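Local coordinates for protein FmtA (Staphylococcus aureus, PDB 5ZH8) that removes D-alanyl esters from the wall teichoic and lipoteichoic acids of Staphylococcus aureus and affects its methicillin resistance, at residues 167-175 / 323-331; 212-220 / 279-287. All coordinates share one frame; numbering follows the deposited sequence.

Contact 1: residues 167-175 / 323-331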
loop_
_atom_site.group_PDB
_atom_site.type_symbol
_atom_site.label_atom_id
_atom_site.label_comp_id
_atom_site.label_asym_id
_atom_site.label_seq_id
_atom_site.Cartn_x
_atom_site.Cartn_y
_atom_site.Cartn_z
ATOM N N LEU A 167 16.465 -26.774 3.423
ATOM C CA LEU A 167 15.040 -26.484 3.249
ATOM C C LEU A 167 14.539 -25.547 4.341
ATOM O O LEU A 167 13.687 -24.699 4.087
ATOM C CB LEU A 167 14.209 -27.769 3.284
ATOM C CG LEU A 167 14.314 -28.742 2.118
ATOM C CD1 LEU A 167 13.435 -29.957 2.390
ATOM C CD2 LEU A 167 13.907 -28.073 0.814
ATOM N N LYS A 168 15.068 -25.721 5.552
ATOM C CA LYS A 168 14.680 -24.920 6.707
ATOM C C LYS A 168 14.953 -23.431 6.499
ATOM O O LYS A 168 14.159 -22.600 6.931
ATOM C CB LYS A 168 15.399 -25.408 7.970
ATOM C CG LYS A 168 14.844 -24.800 9.248
ATOM C CD LYS A 168 15.463 -25.378 10.505
ATOM C CE LYS A 168 14.533 -25.168 11.695
ATOM N NZ LYS A 168 15.210 -25.309 13.014
ATOM N N ASP A 169 16.068 -23.103 5.852
ATOM C CA ASP A 169 16.428 -21.708 5.592
ATOM C C ASP A 169 15.504 -21.032 4.572
ATOM O O ASP A 169 15.288 -19.825 4.639
ATOM C CB ASP A 169 17.891 -21.601 5.147
ATOM C CG ASP A 169 18.870 -21.809 6.291
ATOM O OD1 ASP A 169 18.418 -21.961 7.440
ATOM O OD2 ASP A 169 20.094 -21.825 6.043
ATOM N N LEU A 170 14.963 -21.805 3.635
ATOM C CA LEU A 170 13.926 -21.307 2.741
ATOM C C LEU A 170 12.641 -21.077 3.524
ATOM O O LEU A 170 12.045 -20.006 3.462
ATOM C CB LEU A 170 13.641 -22.305 1.625
ATOM C CG LEU A 170 14.768 -22.687 0.673
ATOM C CD1 LEU A 170 14.340 -23.883 -0.157
ATOM C CD2 LEU A 170 15.126 -21.527 -0.233
ATOM N N MET A 171 12.228 -22.100 4.261
ATOM C CA MET A 171 11.021 -22.062 5.080
ATOM C C MET A 171 11.005 -20.872 6.039
ATOM O O MET A 171 9.965 -20.244 6.226
ATOM C CB MET A 171 10.891 -23.381 5.858
ATOM C CG MET A 171 9.669 -23.497 6.756
ATOM S SD MET A 171 9.903 -22.774 8.395
ATOM C CE MET A 171 11.023 -23.939 9.158
ATOM N N LEU A 172 12.157 -20.565 6.632
ATOM C CA LEU A 172 12.270 -19.482 7.617
ATOM C C LEU A 172 12.598 -18.110 7.001
ATOM O O LEU A 172 12.765 -17.135 7.738
ATOM C CB LEU A 172 13.342 -19.827 8.668
ATOM C CG LEU A 172 13.135 -21.033 9.589
ATOM C CD1 LEU A 172 14.408 -21.319 10.371
ATOM C CD2 LEU A 172 11.968 -20.831 10.538
ATOM N N HIS A 173 12.683 -18.032 5.672
ATOM C CA HIS A 173 13.092 -16.809 4.961
ATOM C C HIS A 173 14.473 -16.303 5.380
ATOM O O HIS A 173 14.612 -15.169 5.818
ATOM C CB HIS A 173 12.053 -15.686 5.118
ATOM C CG HIS A 173 10.722 -16.000 4.514
ATOM N ND1 HIS A 173 10.543 -16.194 3.160
ATOM C CD2 HIS A 173 9.501 -16.130 5.079
ATOM C CE1 HIS A 173 9.268 -16.447 2.922
ATOM N NE2 HIS A 173 8.616 -16.420 4.071
ATOM N N GLN A 174 15.488 -17.154 5.239
ATOM C CA GLN A 174 16.874 -16.780 5.529
ATOM C C GLN A 174 17.853 -17.531 4.624
ATOM O O GLN A 174 18.928 -17.952 5.057
ATOM C CB GLN A 174 17.195 -17.039 7.003
ATOM C CG GLN A 174 16.977 -18.477 7.447
ATOM C CD GLN A 174 17.369 -18.715 8.896
ATOM O OE1 GLN A 174 17.225 -17.836 9.749
ATOM N NE2 GLN A 174 17.866 -19.912 9.181
ATOM N N SER A 175 17.479 -17.665 3.355
ATOM C CA SER A 175 18.251 -18.438 2.387
ATOM C C SER A 175 19.389 -17.639 1.758
ATOM O O SER A 175 20.404 -18.205 1.355
ATOM C CB SER A 175 17.321 -18.948 1.290
ATOM O OG SER A 175 16.692 -17.873 0.618
ATOM N N LYS A 323 15.479 -24.079 19.187
ATOM C CA LYS A 323 16.300 -24.497 18.099
ATOM C C LYS A 323 15.447 -24.902 16.913
ATOM O O LYS A 323 15.723 -24.523 15.806
ATOM C CB LYS A 323 17.205 -25.623 18.562
ATOM C CG LYS A 323 17.980 -26.286 17.459
ATOM C CD LYS A 323 19.254 -25.541 17.162
ATOM C CE LYS A 323 20.147 -26.348 16.240
ATOM N NZ LYS A 323 20.661 -27.599 16.860
ATOM N N GLN A 324 14.389 -25.646 17.166
ATOM C CA GLN A 324 13.508 -26.140 16.110
ATOM C C GLN A 324 12.697 -25.027 15.478
ATOM O O GLN A 324 12.637 -24.921 14.249
ATOM C CB GLN A 324 12.557 -27.198 16.669
ATOM C CG GLN A 324 11.741 -27.900 15.599
ATOM C CD GLN A 324 10.849 -28.989 16.145
ATOM O OE1 GLN A 324 10.897 -29.317 17.332
ATOM N NE2 GLN A 324 10.021 -29.552 15.279
ATOM N N TYR A 325 12.068 -24.215 16.325
ATOM C CA TYR A 325 11.249 -23.086 15.894
ATOM C C TYR A 325 11.835 -21.796 16.474
ATOM O O TYR A 325 11.315 -21.267 17.456
ATOM C CB TYR A 325 9.809 -23.273 16.371
ATOM C CG TYR A 325 9.118 -24.462 15.749
ATOM C CD1 TYR A 325 8.584 -24.385 14.474
ATOM C CD2 TYR A 325 9.003 -25.666 16.435
ATOM C CE1 TYR A 325 7.952 -25.474 13.895
ATOM C CE2 TYR A 325 8.371 -26.761 15.872
ATOM C CZ TYR A 325 7.845 -26.657 14.597
ATOM O OH TYR A 325 7.212 -27.733 14.011
ATOM N N PRO A 326 12.934 -21.294 15.878
ATOM C CA PRO A 326 13.656 -20.142 16.432
ATOM C C PRO A 326 12.903 -18.823 16.342
ATOM O O PRO A 326 13.062 -17.969 17.207
ATOM C CB PRO A 326 14.920 -20.079 15.572
ATOM C CG PRO A 326 14.521 -20.685 14.281
ATOM C CD PRO A 326 13.564 -21.782 14.638
ATOM N N ASP A 327 12.098 -18.663 15.301
ATOM C CA ASP A 327 11.398 -17.412 15.045
ATOM C C ASP A 327 9.908 -17.597 15.260
ATOM O O ASP A 327 9.424 -18.722 15.392
ATOM C CB ASP A 327 11.671 -16.938 13.607
ATOM C CG ASP A 327 13.164 -16.862 13.284
ATOM O OD1 ASP A 327 13.918 -16.505 14.210
ATOM O OD2 ASP A 327 13.590 -17.194 12.152
ATOM N N GLU A 328 9.186 -16.483 15.306
ATOM C CA GLU A 328 7.729 -16.512 15.366
ATOM C C GLU A 328 7.198 -17.139 14.088
ATOM O O GLU A 328 6.228 -17.902 14.111
ATOM C CB GLU A 328 7.162 -15.098 15.527
ATOM C CG GLU A 328 7.493 -14.451 16.861
ATOM C CD GLU A 328 6.856 -13.084 17.041
ATOM O OE1 GLU A 328 6.483 -12.446 16.029
ATOM O OE2 GLU A 328 6.732 -12.644 18.205
ATOM N N TYR A 329 7.859 -16.823 12.977
ATOM C CA TYR A 329 7.480 -17.349 11.671
ATOM C C TYR A 329 7.883 -18.814 11.514
ATOM O O TYR A 329 8.992 -19.193 11.857
ATOM C CB TYR A 329 8.133 -16.524 10.565
ATOM C CG TYR A 329 7.533 -16.753 9.203
ATOM C CD1 TYR A 329 6.358 -16.131 8.842
ATOM C CD2 TYR A 329 8.139 -17.593 8.276
ATOM C CE1 TYR A 329 5.797 -16.318 7.603
ATOM C CE2 TYR A 329 7.578 -17.793 7.027
ATOM C CZ TYR A 329 6.407 -17.149 6.701
ATOM O OH TYR A 329 5.828 -17.316 5.467
ATOM N N ARG A 330 6.961 -19.626 11.011
ATOM C CA ARG A 330 7.271 -20.985 10.581
ATOM C C ARG A 330 6.193 -21.482 9.619
ATOM O O ARG A 330 5.008 -21.152 9.769
ATOM C CB ARG A 330 7.404 -21.954 11.771
ATOM C CG ARG A 330 6.086 -22.523 12.313
ATOM C CD ARG A 330 5.205 -21.452 12.959
ATOM N NE ARG A 330 5.957 -20.709 13.959
ATOM C CZ ARG A 330 6.301 -21.186 15.148
ATOM N NH1 ARG A 330 5.945 -22.408 15.528
ATOM N NH2 ARG A 330 7.008 -20.430 15.970
ATOM N N TYR A 331 6.613 -22.269 8.631
ATOM C CA TYR A 331 5.687 -22.949 7.719
ATOM C C TYR A 331 4.572 -22.037 7.199
ATOM O O TYR A 331 3.409 -22.430 7.145
ATOM C CB TYR A 331 5.116 -24.207 8.397
ATOM C CG TYR A 331 6.168 -25.265 8.620
ATOM C CD1 TYR A 331 6.543 -26.127 7.585
ATOM C CD2 TYR A 331 6.817 -25.395 9.853
ATOM C CE1 TYR A 331 7.512 -27.099 7.776
ATOM C CE2 TYR A 331 7.791 -26.363 10.048
ATOM C CZ TYR A 331 8.135 -27.209 9.006
ATOM O OH TYR A 331 9.100 -28.170 9.190
#
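M171 and Y331 meet in a Met-aromatic contact, where the end of helix 167-171 comes up against the segment that carries edge strand 329-330. From CB of M171 the chain leaves with CG anti to the backbone N (chi1 -180°), a course that carries it away from its own helix and over one face of the Y331 ring. CG lies there as a CH-pi partner, 4.2 Å from the ring centroid and offset toward the rim. The next bonds bend twice. SD remains above the same ring and also takes a weak but almost linear hydrogen bond from the backbone N of Y331 (3.3 Å, 175°), while CE ends 4.1 Å from CE2 of Y331. A single thioether thus serves both an aromatic face and a main-chain N-H.

Beyond the helix the chain turns through a Schellman motif at H173. The imidazole crosses the Y329 ring obliquely, planes at 45°, and its NE2 makes a weak hydrogen bond to OH of Y329 at 3.2 Å; ND1 is paired with N215. The edge of the Y329 ring also receives the carbonyl of M171, with O 3.5 Å from CE2. The CD1 branch of L172 touches CG of the P326 ring at 4.0 Å. The extended K168 carries NZ to a hydrogen bond 2.9 Å from Q324 O, which NZ approaches from above the carbonyl plane.

The interface joins helix 167-171 to strand 329-330, the outermost strand at one end of the large antiparallel sheet. Helix 129-142 flanks it through K130, which touches both H173 and Y329, and through L137 and E141 beside Y331, whereas Y216 of helix 213-227 packs on Y329.

Contact 2: residues 212-220 / 279-287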
loop_
_atom_site.group_PDB
_atom_site.type_symbol
_atom_site.label_atom_id
_atom_site.label_comp_id
_atom_site.label_asym_id
_atom_site.label_seq_id
_atom_site.Cartn_x
_atom_site.Cartn_y
_atom_site.Cartn_z
ATOM N N ASN A 212 10.617 -13.169 1.314
ATOM C CA ASN A 212 10.841 -13.451 -0.093
ATOM C C ASN A 212 9.857 -14.528 -0.553
ATOM O O ASN A 212 9.938 -15.679 -0.107
ATOM C CB ASN A 212 12.291 -13.919 -0.283
ATOM C CG ASN A 212 12.687 -14.085 -1.739
ATOM O OD1 ASN A 212 11.850 -14.053 -2.645
ATOM N ND2 ASN A 212 13.986 -14.267 -1.970
ATOM N N ASP A 213 8.932 -14.150 -1.433
ATOM C CA ASP A 213 8.004 -15.109 -2.038
ATOM C C ASP A 213 8.766 -16.252 -2.687
ATOM O O ASP A 213 8.327 -17.397 -2.635
ATOM C CB ASP A 213 7.130 -14.435 -3.104
ATOM C CG ASP A 213 6.114 -13.488 -2.522
ATOM O OD1 ASP A 213 5.906 -13.503 -1.294
ATOM O OD2 ASP A 213 5.512 -12.723 -3.305
ATOM N N GLY A 214 9.902 -15.922 -3.302
ATOM C CA GLY A 214 10.751 -16.896 -3.982
ATOM C C GLY A 214 11.089 -18.127 -3.167
ATOM O O GLY A 214 11.115 -19.230 -3.704
ATOM N N ASN A 215 11.340 -17.943 -1.870
ATOM C CA ASN A 215 11.647 -19.069 -0.999
ATOM C C ASN A 215 10.554 -20.123 -1.104
ATOM O O ASN A 215 10.838 -21.295 -1.330
ATOM C CB ASN A 215 11.773 -18.632 0.462
ATOM C CG ASN A 215 13.060 -17.882 0.754
ATOM O OD1 ASN A 215 14.157 -18.265 0.320
ATOM N ND2 ASN A 215 12.930 -16.806 1.526
ATOM N N TYR A 216 9.302 -19.704 -0.949
ATOM C CA TYR A 216 8.190 -20.650 -0.964
ATOM C C TYR A 216 7.807 -21.125 -2.368
ATOM O O TYR A 216 7.130 -22.144 -2.506
ATOM C CB TYR A 216 6.986 -20.102 -0.188
ATOM C CG TYR A 216 7.133 -20.348 1.300
ATOM C CD1 TYR A 216 8.169 -19.761 2.021
ATOM C CD2 TYR A 216 6.265 -21.197 1.980
ATOM C CE1 TYR A 216 8.317 -19.991 3.376
ATOM C CE2 TYR A 216 6.408 -21.433 3.335
ATOM C CZ TYR A 216 7.438 -20.834 4.027
ATOM O OH TYR A 216 7.595 -21.071 5.375
ATOM N N LEU A 217 8.252 -20.411 -3.402
ATOM C CA LEU A 217 8.150 -20.923 -4.777
ATOM C C LEU A 217 9.105 -22.104 -4.994
ATOM O O LEU A 217 8.735 -23.090 -5.626
ATOM C CB LEU A 217 8.418 -19.822 -5.810
ATOM C CG LEU A 217 7.423 -18.663 -5.832
ATOM C CD1 LEU A 217 7.883 -17.600 -6.815
ATOM C CD2 LEU A 217 6.019 -19.141 -6.177
ATOM N N VAL A 218 10.324 -21.999 -4.462
ATOM C CA VAL A 218 11.293 -23.102 -4.488
ATOM C C VAL A 218 10.796 -24.305 -3.688
ATOM O O VAL A 218 10.977 -25.454 -4.105
ATOM C CB VAL A 218 12.657 -22.675 -3.884
ATOM C CG1 VAL A 218 13.569 -23.882 -3.670
ATOM C CG2 VAL A 218 13.322 -21.619 -4.756
ATOM N N LEU A 219 10.197 -24.035 -2.529
ATOM C CA LEU A 219 9.623 -25.091 -1.688
ATOM C C LEU A 219 8.449 -25.779 -2.367
ATOM O O LEU A 219 8.283 -26.988 -2.241
ATOM C CB LEU A 219 9.174 -24.545 -0.330
ATOM C CG LEU A 219 10.272 -24.231 0.690
ATOM C CD1 LEU A 219 9.668 -23.584 1.926
ATOM C CD2 LEU A 219 11.093 -25.461 1.033
ATOM N N ALA A 220 7.631 -25.010 -3.074
ATOM C CA ALA A 220 6.528 -25.579 -3.842
ATOM C C ALA A 220 7.050 -26.532 -4.926
ATOM O O ALA A 220 6.460 -27.584 -5.164
ATOM C CB ALA A 220 5.684 -24.473 -4.462
ATOM N N LEU A 279 -0.076 -15.119 -11.757
ATOM C CA LEU A 279 -0.479 -16.166 -10.824
ATOM C C LEU A 279 -0.210 -17.574 -11.365
ATOM O O LEU A 279 -0.209 -18.548 -10.604
ATOM C CB LEU A 279 -1.951 -15.992 -10.446
ATOM C CG LEU A 279 -2.347 -14.656 -9.794
ATOM C CD1 LEU A 279 -3.804 -14.710 -9.366
ATOM C CD2 LEU A 279 -1.447 -14.330 -8.611
ATOM N N ASP A 280 0.021 -17.686 -12.671
ATOM C CA ASP A 280 0.464 -18.955 -13.277
ATOM C C ASP A 280 1.856 -19.412 -12.808
ATOM O O ASP A 280 2.158 -20.599 -12.846
ATOM C CB ASP A 280 0.409 -18.887 -14.818
ATOM C CG ASP A 280 1.208 -17.726 -15.402
ATOM O OD1 ASP A 280 1.667 -16.834 -14.645
ATOM O OD2 ASP A 280 1.363 -17.705 -16.644
ATOM N N GLN A 281 2.685 -18.472 -12.355
ATOM C CA GLN A 281 4.030 -18.772 -11.865
ATOM C C GLN A 281 4.132 -18.725 -10.336
ATOM O O GLN A 281 5.222 -18.869 -9.781
ATOM C CB GLN A 281 5.025 -17.780 -12.481
ATOM C CG GLN A 281 5.139 -16.440 -11.754
ATOM C CD GLN A 281 5.484 -15.278 -12.668
ATOM O OE1 GLN A 281 6.449 -14.554 -12.430
ATOM N NE2 GLN A 281 4.686 -15.088 -13.718
ATOM N N TYR A 282 3.000 -18.525 -9.661
ATOM C CA TYR A 282 2.982 -18.259 -8.218
ATOM C C TYR A 282 2.352 -19.377 -7.385
ATOM O O TYR A 282 1.793 -19.122 -6.313
ATOM C CB TYR A 282 2.284 -16.915 -7.941
ATOM C CG TYR A 282 3.221 -15.867 -7.383
ATOM C CD1 TYR A 282 3.511 -15.827 -6.021
ATOM C CD2 TYR A 282 3.835 -14.938 -8.216
ATOM C CE1 TYR A 282 4.376 -14.881 -5.505
ATOM C CE2 TYR A 282 4.703 -13.989 -7.708
ATOM C CZ TYR A 282 4.971 -13.964 -6.352
ATOM O OH TYR A 282 5.831 -13.017 -5.852
ATOM N N TYR A 283 2.466 -20.614 -7.861
ATOM C CA TYR A 283 1.919 -21.762 -7.135
ATOM C C TYR A 283 2.687 -21.984 -5.843
ATOM O O TYR A 283 3.863 -22.340 -5.869
ATOM C CB TYR A 283 1.944 -23.023 -7.999
ATOM C CG TYR A 283 0.816 -23.078 -9.004
ATOM C CD1 TYR A 283 0.913 -22.413 -10.220
ATOM C CD2 TYR A 283 -0.353 -23.786 -8.733
ATOM C CE1 TYR A 283 -0.121 -22.452 -11.138
ATOM C CE2 TYR A 283 -1.390 -23.831 -9.646
ATOM C CZ TYR A 283 -1.265 -23.163 -10.851
ATOM O OH TYR A 283 -2.277 -23.200 -11.783
ATOM N N GLY A 284 2.021 -21.736 -4.719
ATOM C CA GLY A 284 2.599 -21.956 -3.398
ATOM C C GLY A 284 2.937 -20.697 -2.621
ATOM O O GLY A 284 3.117 -20.761 -1.405
ATOM N N ALA A 285 3.033 -19.562 -3.308
ATOM C CA ALA A 285 3.373 -18.279 -2.663
ATOM C C ALA A 285 2.298 -17.195 -2.823
ATOM O O ALA A 285 2.521 -16.043 -2.442
ATOM C CB ALA A 285 4.710 -17.772 -3.189
ATOM N N GLY A 286 1.145 -17.553 -3.394
ATOM C CA GLY A 286 -0.019 -16.666 -3.390
ATOM C C GLY A 286 -0.827 -16.559 -4.671
ATOM O O GLY A 286 -1.033 -15.454 -5.177
ATOM N N ASN A 287 -1.311 -17.693 -5.175
ATOM C CA ASN A 287 -2.274 -17.702 -6.283
ATOM C C ASN A 287 -3.547 -18.459 -5.902
ATOM O O ASN A 287 -4.254 -18.968 -6.774
ATOM C CB ASN A 287 -1.648 -18.286 -7.557
ATOM C CG ASN A 287 -1.382 -19.779 -7.461
ATOM O OD1 ASN A 287 -1.423 -20.370 -6.380
ATOM N ND2 ASN A 287 -1.108 -20.398 -8.606
#
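The beginning of helix 213-227 probably forms part of the active site of this beta-lactamase-family fold: Y211, N212 and D213 are consistent with the family's second conserved motif (Tyr-x-Asn in relatives), and D213 forms a salt bridge with K130 of helix 129-142, probably the lysine of the SxxK motif. Facing it is the loop leading into strand 288-290. D213 and Y282 meet at about a right angle, carboxylate and ring planes being 84° apart, with the acid at the ring's edge. The Y282 hydroxyl donates to D213 OD2 over 2.6 Å, using the anti lone pair, the one turned away from OD1. N212 caps the helix, its OD1 accepting from G214 N.

One turn further on, L217 supplies the apolar part. With CG beside the backbone N (chi1 -64°), its CD2 branch is delivered to the loop, 3.5 Å from A285 CB and 4.2 Å from Y282 CD1. A285 CB also lies against the helix backbone, 3.7 Å from D213 O. At A220 and G284 the two segments run close, with CA atoms 5.4 Å apart, since the loop residue has no side chain to hold them off; G284 O is hydrogen-bonded to T133 OG1 of helix 129-142.

Each oxygen of D213 therefore has its own partner, K130 at OD1 and Y282 at OD2. The two would restrict rotation of the carboxylate, consistent with Y282, whose ring also meets F346, helping to hold D213 in its bond to K130.

Followed from the N terminus, the chain, after its early strands, forms helix 129-142, which borders both contacts, and then 167-175, the opening half of contact 1. It continues to 212-220, passes helix 231-240 and three short strands, and returns at 279-287 to close contact 2. Only later does 323-331 close contact 1, so the shorter loop lies wholly within the longer one and nothing crosses. The two contacts also touch directly: S175 OG and M171 O are probably hydrogen-bonded to N215 OD1 and Y216 OH. Helix 213-227 is thereby held between 167-175 and 279-287, and contact 1 joins helix 167-171 to the edge of the large antiparallel sheet.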